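Local atomic coordinates of endoglucanase A (Clostridium longisporum, PDB entry 6Q1I), a protein that hydrolyses internal beta-1,4-glucosidic linkages of cellulose-type glucans such as barley beta-glucan, lichenan and carboxymethylcellulose, also cleaves xylan, and prefers longer cello-oligosaccharides. Residues P161-E164 and G165-Y168; A210-S214 and S215-N219; S237-F241 and A242-S246; S255-D258 and K259-D263; L299-Y302 and Y303-A307. One frame throughout, in Å; residues are numbered along the deposited sequence. Where two conformers were deposited one is given.

Contact 1: P161-E164 and G165-Y168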
loop_
_atom_site.group_PDB
_atom_site.type_symbol
_atom_site.label_atom_id
_atom_site.label_comp_id
_atom_site.label_asym_id
_atom_site.label_seq_id
_atom_site.Cartn_x
_atom_site.Cartn_y
_atom_site.Cartn_z
ATOM N N PRO A 161 9.767 0.040 4.322
ATOM C CA PRO A 161 11.223 -0.115 4.409
ATOM C C PRO A 161 11.714 0.094 5.835
ATOM O O PRO A 161 11.393 1.096 6.473
ATOM C CB PRO A 161 11.745 0.967 3.456
ATOM C CG PRO A 161 10.674 2.006 3.451
ATOM C CD PRO A 161 9.388 1.216 3.518
ATOM N N ARG A 162 12.508 -0.853 6.327
ATOM C CA ARG A 162 12.858 -0.884 7.742
ATOM C C ARG A 162 14.066 -1.791 7.946
ATOM O O ARG A 162 14.490 -2.504 7.032
ATOM C CB ARG A 162 11.677 -1.384 8.580
ATOM C CG ARG A 162 11.308 -2.845 8.292
ATOM C CD ARG A 162 9.951 -3.246 8.844
ATOM N NE ARG A 162 9.674 -4.669 8.638
ATOM C CZ ARG A 162 9.116 -5.192 7.543
ATOM N NH1 ARG A 162 8.767 -4.425 6.520
ATOM N NH2 ARG A 162 8.890 -6.495 7.477
ATOM N N LEU A 163 14.598 -1.782 9.179
ATOM C CA LEU A 163 15.744 -2.620 9.551
ATOM C C LEU A 163 15.244 -4.007 9.958
ATOM O O LEU A 163 15.198 -4.374 11.138
ATOM C CB LEU A 163 16.544 -1.965 10.673
ATOM C CG LEU A 163 17.284 -0.670 10.336
ATOM C CD1 LEU A 163 17.822 -0.015 11.612
ATOM C CD2 LEU A 163 18.431 -0.916 9.356
ATOM N N GLU A 164 14.863 -4.796 8.951
ATOM C CA GLU A 164 14.370 -6.143 9.210
ATOM C C GLU A 164 15.424 -6.972 9.925
ATOM O O GLU A 164 16.617 -6.889 9.625
ATOM C CB GLU A 164 13.968 -6.820 7.895
ATOM C CG GLU A 164 12.786 -6.132 7.230
ATOM C CD GLU A 164 12.270 -6.857 6.007
ATOM O OE1 GLU A 164 12.463 -8.084 5.899
ATOM O OE2 GLU A 164 11.664 -6.190 5.153
ATOM N N GLY A 165 14.976 -7.767 10.890
ATOM C CA GLY A 165 15.858 -8.650 11.616
ATOM C C GLY A 165 16.634 -8.014 12.751
ATOM O O GLY A 165 17.438 -8.708 13.385
ATOM N N THR A 166 16.425 -6.734 13.037
ATOM C CA THR A 166 17.086 -6.038 14.130
ATOM C C THR A 166 16.074 -5.644 15.192
ATOM O O THR A 166 14.862 -5.648 14.949
ATOM C CB THR A 166 17.772 -4.754 13.640
ATOM O OG1 THR A 166 16.791 -3.714 13.468
ATOM C CG2 THR A 166 18.570 -4.983 12.354
ATOM N N PRO A 167 16.541 -5.231 16.373
ATOM C CA PRO A 167 15.600 -4.763 17.402
ATOM C C PRO A 167 14.797 -3.548 16.983
ATOM O O PRO A 167 13.726 -3.306 17.554
ATOM C CB PRO A 167 16.512 -4.463 18.600
ATOM C CG PRO A 167 17.702 -5.355 18.397
ATOM C CD PRO A 167 17.917 -5.345 16.904
ATOM N N TYR A 168 15.279 -2.785 16.002
ATOM C CA TYR A 168 14.656 -1.548 15.563
ATOM C C TYR A 168 13.618 -1.744 14.465
ATOM O O TYR A 168 13.062 -0.755 13.969
ATOM C CB TYR A 168 15.741 -0.617 15.036
ATOM C CG TYR A 168 16.795 -0.236 16.052
ATOM C CD1 TYR A 168 16.507 0.673 17.064
ATOM C CD2 TYR A 168 18.086 -0.773 15.994
ATOM C CE1 TYR A 168 17.462 1.052 17.981
ATOM C CE2 TYR A 168 19.063 -0.395 16.914
ATOM C CZ TYR A 168 18.731 0.514 17.914
ATOM O OH TYR A 168 19.653 0.929 18.850
#
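A type II beta turn from L163 to T166 marks the bend of the loop between strand 153-156 and helix 175-194. Its defining bond runs from T166 N to L163 O at 3.3 Å, and the threonine hydroxyl adds a second, shorter one, T166 OG1 donating to the same L163 O at 2.9 Å. Both donors come from one face of the carbonyl plane, so a single residue grips that oxygen with backbone and side chain together. The hydroxyl can do this because it sits between its own N and carbonyl carbon (chi1 78°), which also lets it serve as acceptor: Y168 N donates to T166 OG1 at 3.1 Å, closing an ST turn directly behind the beta turn. L163 CD1 lies 4.1 Å from Y168 CB, the two side chains running alongside each other in the same direction. G165, with phi 82°, takes the third turn position. The carboxylate of E164 lies over one face of the R162 guanidinium, a long ion pair in which no N-H points at the oxygen; R162 also forms a salt bridge with E169. Q160, the altered residue at the position assigned by similarity to the proton donor, immediately precedes P161. The arrangement is thus a beta turn continued by an ST turn, in a beta-alpha loop at the catalytic end of the TIM barrel that forms the glycosyl hydrolase family 5 domain of this longer enzyme.

Contact 2: A210-S214 and S215-N219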
loop_
_atom_site.group_PDB
_atom_site.type_symbol
_atom_site.label_atom_id
_atom_site.label_comp_id
_atom_site.label_asym_id
_atom_site.label_seq_id
_atom_site.Cartn_x
_atom_site.Cartn_y
_atom_site.Cartn_z
ATOM N N ALA A 210 9.110 2.070 7.797
ATOM C CA ALA A 210 8.145 1.012 8.087
ATOM C C ALA A 210 6.713 1.391 7.715
ATOM O O ALA A 210 5.773 0.687 8.089
ATOM C CB ALA A 210 8.202 0.549 9.548
ATOM N N ALA A 211 6.528 2.469 6.956
ATOM C CA ALA A 211 5.213 3.068 6.732
ATOM C C ALA A 211 4.500 3.378 8.044
ATOM O O ALA A 211 3.271 3.460 8.098
ATOM C CB ALA A 211 4.334 2.239 5.801
ATOM N N SER A 212 5.268 3.604 9.103
ATOM C CA SER A 212 4.673 3.902 10.394
ATOM C C SER A 212 4.192 5.348 10.464
ATOM O O SER A 212 4.890 6.277 10.043
ATOM C CB SER A 212 5.702 3.675 11.500
ATOM O OG SER A 212 5.201 4.163 12.731
ATOM N N GLY A 213 3.016 5.536 11.042
ATOM C CA GLY A 213 2.502 6.848 11.354
ATOM C C GLY A 213 2.872 7.368 12.724
ATOM O O GLY A 213 2.283 8.356 13.173
ATOM N N SER A 214 3.814 6.734 13.415
ATOM C CA SER A 214 4.264 7.259 14.692
ATOM C C SER A 214 4.855 8.652 14.504
ATOM O O SER A 214 5.317 9.029 13.423
ATOM C CB SER A 214 5.333 6.349 15.297
ATOM O OG SER A 214 6.569 6.461 14.606
ATOM N N SER A 215 4.864 9.414 15.592
ATOM C CA SER A 215 5.423 10.757 15.529
ATOM C C SER A 215 6.876 10.734 15.066
ATOM O O SER A 215 7.277 11.558 14.241
ATOM C CB SER A 215 5.270 11.462 16.878
ATOM O OG SER A 215 5.975 10.797 17.904
ATOM N N THR A 216 7.675 9.786 15.560
ATOM C CA THR A 216 9.094 9.779 15.209
ATOM C C THR A 216 9.292 9.564 13.713
ATOM O O THR A 216 10.093 10.256 13.072
ATOM C CB THR A 216 9.835 8.708 16.009
ATOM O OG1 THR A 216 9.817 9.053 17.400
ATOM C CG2 THR A 216 11.285 8.597 15.557
ATOM N N THR A 217 8.573 8.599 13.138
ATOM C CA THR A 217 8.773 8.292 11.726
ATOM C C THR A 217 8.127 9.338 10.821
ATOM O O THR A 217 8.717 9.718 9.805
ATOM C CB THR A 217 8.269 6.882 11.415
ATOM O OG1 THR A 217 6.919 6.747 11.856
ATOM C CG2 THR A 217 9.132 5.842 12.141
ATOM N N MET A 218 6.942 9.840 11.180
ATOM C CA MET A 218 6.357 10.936 10.415
ATOM C C MET A 218 7.253 12.162 10.452
ATOM O O MET A 218 7.471 12.819 9.429
ATOM C CB MET A 218 4.999 11.331 10.985
ATOM C CG MET A 218 3.849 10.455 10.644
ATOM S SD MET A 218 2.323 11.418 10.824
ATOM C CE MET A 218 2.321 11.728 12.580
ATOM N N ASN A 219 7.720 12.532 11.643
ATOM C CA ASN A 219 8.461 13.779 11.756
ATOM C C ASN A 219 9.712 13.765 10.900
ATOM O O ASN A 219 10.079 14.807 10.341
ATOM C CB ASN A 219 8.803 14.080 13.209
ATOM C CG ASN A 219 7.594 14.509 14.014
ATOM O OD1 ASN A 219 6.547 14.852 13.462
ATOM N ND2 ASN A 219 7.740 14.507 15.328
#
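T217 OG1 stands at the centre of a small knot of hydroxyls, 2.8 Å from S212 O and 2.8 Å from S214 OG. The threonine holds OG1 between its backbone N and carbonyl carbon (chi1 54°), which turns the hydroxyl back toward the chain entering the helix. Its bond to S212 O is made from well above the carbonyl plane, 66° out of it, rather than along a lone pair. At the N-cap, S214 has the same kind of rotamer, directing OG over the first helical turn to T217. S212 differs: its OG is swung anti to N (chi1 171°) and accepts from S214 N at 3.0 Å, an ST turn that shapes the approach to the cap. The first helical bond, M218 N to S214 O at 2.9 Å, is nearly straight. M218 bends at its last torsion, bringing CE to 3.4 Å from G213 O, while its side chain packs against S268, Y269, T272 and F273. The short helix 215-219 follows barrel strand 204-208 through a corner at A210 and A211, whose backbone bonds reach P161 and H234, and rests by M218 on helix 256-275.

Contact 3: S237-F241 and A242-S246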
loop_
_atom_site.group_PDB
_atom_site.type_symbol
_atom_site.label_atom_id
_atom_site.label_comp_id
_atom_site.label_asym_id
_atom_site.label_seq_id
_atom_site.Cartn_x
_atom_site.Cartn_y
_atom_site.Cartn_z
ATOM N N SER A 237 -5.289 0.358 12.771
ATOM C CA SER A 237 -5.567 0.995 14.040
ATOM C C SER A 237 -6.997 0.753 14.485
ATOM O O SER A 237 -7.909 0.654 13.659
ATOM C CB SER A 237 -5.341 2.502 13.911
ATOM O OG SER A 237 -4.002 2.725 13.518
ATOM N N PRO A 238 -7.223 0.635 15.807
ATOM C CA PRO A 238 -6.204 0.585 16.865
ATOM C C PRO A 238 -5.577 -0.819 16.902
ATOM O O PRO A 238 -6.291 -1.814 16.775
ATOM C CB PRO A 238 -6.998 0.902 18.129
ATOM C CG PRO A 238 -8.390 0.385 17.826
ATOM C CD PRO A 238 -8.594 0.562 16.349
ATOM N N TYR A 239 -4.255 -0.865 17.071
ATOM C CA TYR A 239 -3.472 -2.087 16.884
ATOM C C TYR A 239 -4.014 -3.288 17.659
ATOM O O TYR A 239 -4.111 -4.393 17.115
ATOM C CB TYR A 239 -2.017 -1.801 17.280
ATOM C CG TYR A 239 -1.154 -3.033 17.341
ATOM C CD1 TYR A 239 -0.648 -3.597 16.189
ATOM C CD2 TYR A 239 -0.860 -3.641 18.554
ATOM C CE1 TYR A 239 0.133 -4.737 16.238
ATOM C CE2 TYR A 239 -0.085 -4.775 18.616
ATOM C CZ TYR A 239 0.407 -5.321 17.454
ATOM O OH TYR A 239 1.184 -6.453 17.505
ATOM N N PHE A 240 -4.316 -3.119 18.944
ATOM C CA PHE A 240 -4.694 -4.284 19.741
ATOM C C PHE A 240 -6.011 -4.898 19.278
ATOM O O PHE A 240 -6.213 -6.110 19.426
ATOM C CB PHE A 240 -4.730 -3.929 21.227
ATOM C CG PHE A 240 -3.369 -3.683 21.818
ATOM C CD1 PHE A 240 -2.391 -4.662 21.768
ATOM C CD2 PHE A 240 -3.072 -2.483 22.436
ATOM C CE1 PHE A 240 -1.144 -4.446 22.310
ATOM C CE2 PHE A 240 -1.821 -2.264 22.981
ATOM C CZ PHE A 240 -0.857 -3.249 22.914
ATOM N N PHE A 241 -6.908 -4.089 18.713
ATOM C CA PHE A 241 -8.129 -4.609 18.113
ATOM C C PHE A 241 -7.867 -5.151 16.716
ATOM O O PHE A 241 -8.274 -6.269 16.385
ATOM C CB PHE A 241 -9.180 -3.495 18.034
ATOM C CG PHE A 241 -10.436 -3.901 17.310
ATOM C CD1 PHE A 241 -11.471 -4.536 17.981
ATOM C CD2 PHE A 241 -10.573 -3.676 15.950
ATOM C CE1 PHE A 241 -12.613 -4.922 17.309
ATOM C CE2 PHE A 241 -11.725 -4.071 15.273
ATOM C CZ PHE A 241 -12.742 -4.691 15.956
ATOM N N ALA A 242 -7.182 -4.364 15.889
ATOM C CA ALA A 242 -7.118 -4.615 14.455
ATOM C C ALA A 242 -6.189 -5.764 14.078
ATOM O O ALA A 242 -6.474 -6.497 13.121
ATOM C CB ALA A 242 -6.680 -3.335 13.737
ATOM N N MET A 243 -5.075 -5.937 14.790
ATOM C CA MET A 243 -4.021 -6.821 14.300
ATOM C C MET A 243 -3.460 -7.774 15.352
ATOM O O MET A 243 -3.011 -8.868 15.008
ATOM C CB MET A 243 -2.903 -5.953 13.701
ATOM C CG MET A 243 -1.767 -6.698 13.037
ATOM S SD MET A 243 -0.818 -5.600 11.955
ATOM C CE MET A 243 -0.733 -4.111 12.898
ATOM N N ASP A 244 -3.467 -7.387 16.624
ATOM C CA ASP A 244 -2.765 -8.166 17.638
ATOM C C ASP A 244 -3.517 -9.450 17.974
ATOM O O ASP A 244 -4.744 -9.456 18.104
ATOM C CB ASP A 244 -2.572 -7.324 18.901
ATOM C CG ASP A 244 -1.734 -8.034 19.943
ATOM O OD1 ASP A 244 -0.569 -8.337 19.650
ATOM O OD2 ASP A 244 -2.241 -8.314 21.046
ATOM N N THR A 245 -2.762 -10.545 18.125
ATOM C CA THR A 245 -3.303 -11.834 18.550
ATOM C C THR A 245 -2.708 -12.313 19.871
ATOM O O THR A 245 -2.911 -13.476 20.247
ATOM C CB THR A 245 -3.065 -12.896 17.472
ATOM O OG1 THR A 245 -1.660 -13.012 17.221
ATOM C CG2 THR A 245 -3.772 -12.517 16.194
ATOM N N SER A 246 -1.979 -11.455 20.578
ATOM C CA SER A 246 -1.372 -11.806 21.852
ATOM C C SER A 246 -2.423 -11.748 22.957
ATOM O O SER A 246 -3.618 -11.555 22.711
ATOM C CB SER A 246 -0.225 -10.852 22.167
ATOM O OG SER A 246 -0.732 -9.635 22.686
#
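Y239 O receives two backbone donors at the end of the short helix 239-242, M243 N at 3.0 Å and D244 N at 3.1 Å, arriving from opposite faces of its carbonyl plane. One residue earlier, A242 N donates to P238 O at 2.8 Å. The Y239 ring answers the same two residues with its own surfaces. M243 CE sits at the ring edge, 3.3 Å from Y239 CD1, while D244 N lies over a face and D244 CB approaches Y239 CE2 at 3.6 Å. This depends on Y239 CG being anti to the backbone N (chi1 171°), which carries the ring along the departing chain, and on a bend at the last torsion of M243 that turns its methyl back. F240 meets the D244 carboxylate with its edge, the two planes 84° apart. That carboxylate is in turn anchored by S246 OG, which donates to the syn lone pair of D244 OD2 at 2.6 Å. Further out, K290 NZ bonds to the carbonyls of F241 and D244, and F241 packs against W253 and helix 293-309. A cis peptide bond leads into P238 at the N-cap. The M243 side chain is about 8 Å from those of Q160 and Q284, altered residues at positions assigned by similarity to the proton donor and nucleophile. The whole is a single-turn helix in the beta-alpha loop after strand 229-234, bordering the active-site end of a TIM barrel.

Contact 4: S255-D258 and K259-D263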
loop_
_atom_site.group_PDB
_atom_site.type_symbol
_atom_site.label_atom_id
_atom_site.label_comp_id
_atom_site.label_asym_id
_atom_site.label_seq_id
_atom_site.Cartn_x
_atom_site.Cartn_y
_atom_site.Cartn_z
ATOM N N SER A 255 -16.405 2.668 21.442
ATOM C CA SER A 255 -16.654 3.613 22.520
ATOM C C SER A 255 -16.295 5.036 22.095
ATOM O O SER A 255 -15.653 5.271 21.063
ATOM C CB SER A 255 -15.818 3.252 23.743
ATOM O OG SER A 255 -14.442 3.472 23.492
ATOM N N SER A 256 -16.709 5.997 22.927
ATOM C CA SER A 256 -16.315 7.385 22.714
ATOM C C SER A 256 -14.801 7.528 22.704
ATOM O O SER A 256 -14.245 8.266 21.881
ATOM C CB SER A 256 -16.922 8.269 23.808
ATOM O OG SER A 256 -18.326 8.332 23.675
ATOM N N TYR A 257 -14.119 6.827 23.615
ATOM C CA TYR A 257 -12.660 6.865 23.661
ATOM C C TYR A 257 -12.051 6.282 22.388
ATOM O O TYR A 257 -11.083 6.830 21.842
ATOM C CB TYR A 257 -12.161 6.109 24.897
ATOM C CG TYR A 257 -10.681 5.800 24.862
ATOM C CD1 TYR A 257 -9.743 6.724 25.309
ATOM C CD2 TYR A 257 -10.218 4.585 24.367
ATOM C CE1 TYR A 257 -8.384 6.443 25.265
ATOM C CE2 TYR A 257 -8.865 4.297 24.322
ATOM C CZ TYR A 257 -7.954 5.227 24.773
ATOM O OH TYR A 257 -6.607 4.938 24.721
ATOM N N ASP A 258 -12.604 5.164 21.899
ATOM C CA ASP A 258 -12.108 4.573 20.660
ATOM C C ASP A 258 -12.206 5.570 19.511
ATOM O O ASP A 258 -11.276 5.705 18.704
ATOM C CB ASP A 258 -12.937 3.341 20.281
ATOM C CG ASP A 258 -12.684 2.131 21.177
ATOM O OD1 ASP A 258 -11.586 2.011 21.762
ATOM O OD2 ASP A 258 -13.603 1.278 21.262
ATOM N N LYS A 259 -13.345 6.259 19.410
ATOM C CA LYS A 259 -13.549 7.215 18.327
ATOM C C LYS A 259 -12.619 8.411 18.470
ATOM O O LYS A 259 -12.003 8.847 17.487
ATOM C CB LYS A 259 -15.019 7.636 18.299
ATOM C CG LYS A 259 -15.917 6.526 17.790
ATOM C CD LYS A 259 -17.386 6.824 18.000
ATOM C CE LYS A 259 -18.245 5.693 17.451
ATOM N NZ LYS A 259 -19.677 5.831 17.811
ATOM N N TYR A 260 -12.492 8.944 19.685
ATOM C CA TYR A 260 -11.599 10.073 19.912
ATOM C C TYR A 260 -10.164 9.716 19.552
ATOM O O TYR A 260 -9.461 10.499 18.902
ATOM C CB TYR A 260 -11.683 10.503 21.376
ATOM C CG TYR A 260 -10.685 11.575 21.743
ATOM C CD1 TYR A 260 -10.939 12.905 21.466
ATOM C CD2 TYR A 260 -9.480 11.253 22.361
ATOM C CE1 TYR A 260 -10.025 13.889 21.799
ATOM C CE2 TYR A 260 -8.563 12.231 22.699
ATOM C CZ TYR A 260 -8.847 13.545 22.417
ATOM O OH TYR A 260 -7.944 14.531 22.745
ATOM N N SER A 261 -9.714 8.539 19.974
ATOM C CA SER A 261 -8.345 8.125 19.705
ATOM C C SER A 261 -8.080 8.057 18.211
ATOM O O SER A 261 -7.021 8.495 17.738
ATOM C CB SER A 261 -8.081 6.767 20.353
ATOM O OG SER A 261 -8.180 6.858 21.755
ATOM N N LEU A 262 -9.023 7.500 17.449
ATOM C CA LEU A 262 -8.817 7.417 16.009
ATOM C C LEU A 262 -8.834 8.802 15.379
ATOM O O LEU A 262 -8.033 9.091 14.481
ATOM C CB LEU A 262 -9.847 6.481 15.378
ATOM C CG LEU A 262 -9.672 6.165 13.893
ATOM C CD1 LEU A 262 -8.294 5.600 13.589
ATOM C CD2 LEU A 262 -10.747 5.197 13.439
ATOM N N ASP A 263 -9.728 9.675 15.840
ATOM C CA ASP A 263 -9.777 11.035 15.313
ATOM C C ASP A 263 -8.449 11.762 15.528
ATOM O O ASP A 263 -7.945 12.433 14.621
ATOM C CB ASP A 263 -10.923 11.820 15.960
ATOM C CG ASP A 263 -12.293 11.386 15.465
ATOM O OD1 ASP A 263 -12.400 10.844 14.346
ATOM O OD2 ASP A 263 -13.275 11.615 16.195
#
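S261 OG donates to Y257 O at 2.9 Å, doubling the ordinary helical bond that S261 N makes to that oxygen, also at 2.9 Å. The two donors arrive from opposite faces of the carbonyl plane, the hydroxyl from 37° above it. The same OG lies over one face of the Y257 ring, 3.4 Å from CZ and offset toward the rim, because Y257 CG is anti to its N (chi1 166°) and the ring leans along the helix. This is the exposed side, where Y257 and Y260 stand out from the surface.

At the front of helix 256-275 is a capping box: D258 N donates to S255 OG at 3.0 Å, and S255 N returns a bond to D258 OD2 at 3.1 Å, from above the carboxylate plane. That oxygen also accepts from G254 N, so two backbone amides probably stabilise its negative charge.

The flank turned to the protein is packed against neighbouring helices and loops. K259 lays its extended chain back past the cap, CG 3.5 Å from S255 O, and leans on W253 and Y302. L262, buried, carries its branched end to L299 and Y303 of helix 293-309, whereas S256, on the outer side, is exposed.

Contact 5: L299-Y302 and Y303-A307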
loop_
_atom_site.group_PDB
_atom_site.type_symbol
_atom_site.label_atom_id
_atom_site.label_comp_id
_atom_site.label_asym_id
_atom_site.label_seq_id
_atom_site.Cartn_x
_atom_site.Cartn_y
_atom_site.Cartn_z
ATOM N N LEU A 299 -15.858 -0.152 13.223
ATOM C CA LEU A 299 -14.565 0.479 12.988
ATOM C C LEU A 299 -14.391 0.847 11.520
ATOM O O LEU A 299 -13.959 1.957 11.202
ATOM C CB LEU A 299 -13.444 -0.456 13.444
ATOM C CG LEU A 299 -12.029 -0.019 13.069
ATOM C CD1 LEU A 299 -11.683 1.331 13.692
ATOM C CD2 LEU A 299 -11.017 -1.065 13.499
ATOM N N ALA A 300 -14.746 -0.068 10.614
ATOM C CA ALA A 300 -14.589 0.192 9.185
ATOM C C ALA A 300 -15.332 1.456 8.768
ATOM O O ALA A 300 -14.779 2.309 8.063
ATOM C CB ALA A 300 -15.092 -1.012 8.383
ATOM N N GLU A 301 -16.592 1.594 9.180
ATOM C CA GLU A 301 -17.355 2.767 8.773
ATOM C C GLU A 301 -16.768 4.032 9.380
ATOM O O GLU A 301 -16.596 5.044 8.693
ATOM C CB GLU A 301 -18.829 2.656 9.163
ATOM C CG GLU A 301 -19.595 3.890 8.679
ATOM C CD GLU A 301 -21.048 3.940 9.088
ATOM O OE1 GLU A 301 -21.555 2.959 9.663
ATOM O OE2 GLU A 301 -21.684 4.979 8.816
ATOM N N TYR A 302 -16.462 3.997 10.676
ATOM C CA TYR A 302 -15.976 5.203 11.331
ATOM C C TYR A 302 -14.637 5.626 10.750
ATOM O O TYR A 302 -14.404 6.814 10.494
ATOM C CB TYR A 302 -15.856 4.983 12.837
ATOM C CG TYR A 302 -15.672 6.290 13.565
ATOM C CD1 TYR A 302 -16.776 6.999 14.024
ATOM C CD2 TYR A 302 -14.414 6.847 13.753
ATOM C CE1 TYR A 302 -16.630 8.201 14.661
ATOM C CE2 TYR A 302 -14.263 8.058 14.400
ATOM C CZ TYR A 302 -15.380 8.727 14.842
ATOM O OH TYR A 302 -15.273 9.935 15.487
ATOM N N TYR A 303 -13.750 4.658 10.522
ATOM C CA TYR A 303 -12.429 4.940 9.973
ATOM C C TYR A 303 -12.533 5.617 8.614
ATOM O O TYR A 303 -11.914 6.659 8.383
ATOM C CB TYR A 303 -11.661 3.621 9.893
ATOM C CG TYR A 303 -10.160 3.682 9.689
ATOM C CD1 TYR A 303 -9.592 4.342 8.599
ATOM C CD2 TYR A 303 -9.306 3.004 10.550
ATOM C CE1 TYR A 303 -8.228 4.355 8.401
ATOM C CE2 TYR A 303 -7.935 3.001 10.347
ATOM C CZ TYR A 303 -7.401 3.691 9.279
ATOM O OH TYR A 303 -6.038 3.708 9.060
ATOM N N VAL A 304 -13.310 5.040 7.697
ATOM C CA VAL A 304 -13.422 5.624 6.364
ATOM C C VAL A 304 -14.058 7.008 6.429
ATOM O O VAL A 304 -13.614 7.934 5.750
ATOM C CB VAL A 304 -14.177 4.683 5.406
ATOM C CG1 VAL A 304 -14.382 5.358 4.072
ATOM C CG2 VAL A 304 -13.418 3.380 5.226
ATOM N N THR A 305 -15.116 7.171 7.228
ATOM C CA THR A 305 -15.752 8.482 7.348
ATOM C C THR A 305 -14.764 9.516 7.872
ATOM O O THR A 305 -14.633 10.608 7.315
ATOM C CB THR A 305 -16.970 8.416 8.278
ATOM O OG1 THR A 305 -17.932 7.480 7.782
ATOM C CG2 THR A 305 -17.644 9.778 8.378
ATOM N N ALA A 306 -14.040 9.172 8.935
ATOM C CA ALA A 306 -13.115 10.114 9.551
ATOM C C ALA A 306 -11.965 10.453 8.612
ATOM O O ALA A 306 -11.540 11.611 8.518
ATOM C CB ALA A 306 -12.575 9.524 10.853
ATOM N N ALA A 307 -11.450 9.459 7.899
ATOM C CA ALA A 307 -10.365 9.722 6.968
ATOM C C ALA A 307 -10.847 10.562 5.795
ATOM O O ALA A 307 -10.190 11.533 5.401
ATOM C CB ALA A 307 -9.793 8.404 6.480
#
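With OG1 anti to the carbonyl carbon (chi1 -59°), T305 folds its hydroxyl back onto the preceding turn, 2.9 Å from E301 O, while T305 N donates to that same oxygen at 3.0 Å. T305 OG1 is also hydrogen-bonded with G352 O. E301 takes the other course: CG anti to N (chi1 -178°) and an extended chain carry the carboxylate out alongside T305, to a salt bridge with R351 and a hydrogen bond with N355 of helix 343-356. N355 also bonds T305 OG1, tying both side chains to one partner.

V304 CG2 lies 3.3 Å from A300 O, the oxygen that accepts from V304 N. On other sides of the helix the contacts turn apolar. L299 CD1 meets the edge of the Y303 ring, 4.3 Å from CD2, and Y302 CE2 lies 4.2 Å from A306 CB. The nearly straight bond from Y303 N to L299 O, at 2.8 Å, starts this run of helical pairs. Y303 stacks on F285 and gives its hydroxyl to A235 O, whereas the Y302 hydroxyl goes to D263 of helix 256-275.

Helix 293-309 is the helical limb of the beta-alpha-beta crossover from strand 280-285 to strand 314-318. Its chemistry implies a division of faces: apolar groups pack between neighbours, while the polar ends of E301, Y302, Y303 and T305 are hydrogen-bonded to groups outside the two segments, and the paired charges of E301 and R351 probably keep that carboxylate ionised.

Contact 5 is the buried member of the set, contacts 2 and 3 are partly buried, and contacts 1 and 4 lie at the surface. Contacts 1 and 2 join through P161 O and A210 N, linking two successive beta-alpha loops of the barrel; both rely on hydroxyls and turns. L299 of contact 5 packs on P238 and F241 of contact 3, and contacts 4 and 5 hold helices 256-275 and 293-309 together. Their chemistry follows position: contact 1 uses turn bonds, contact 2 a turn leading to an N-cap serine, contact 3 a single helical turn, contact 4 a capped helix start and contact 5 the regular bonds of mid-helix.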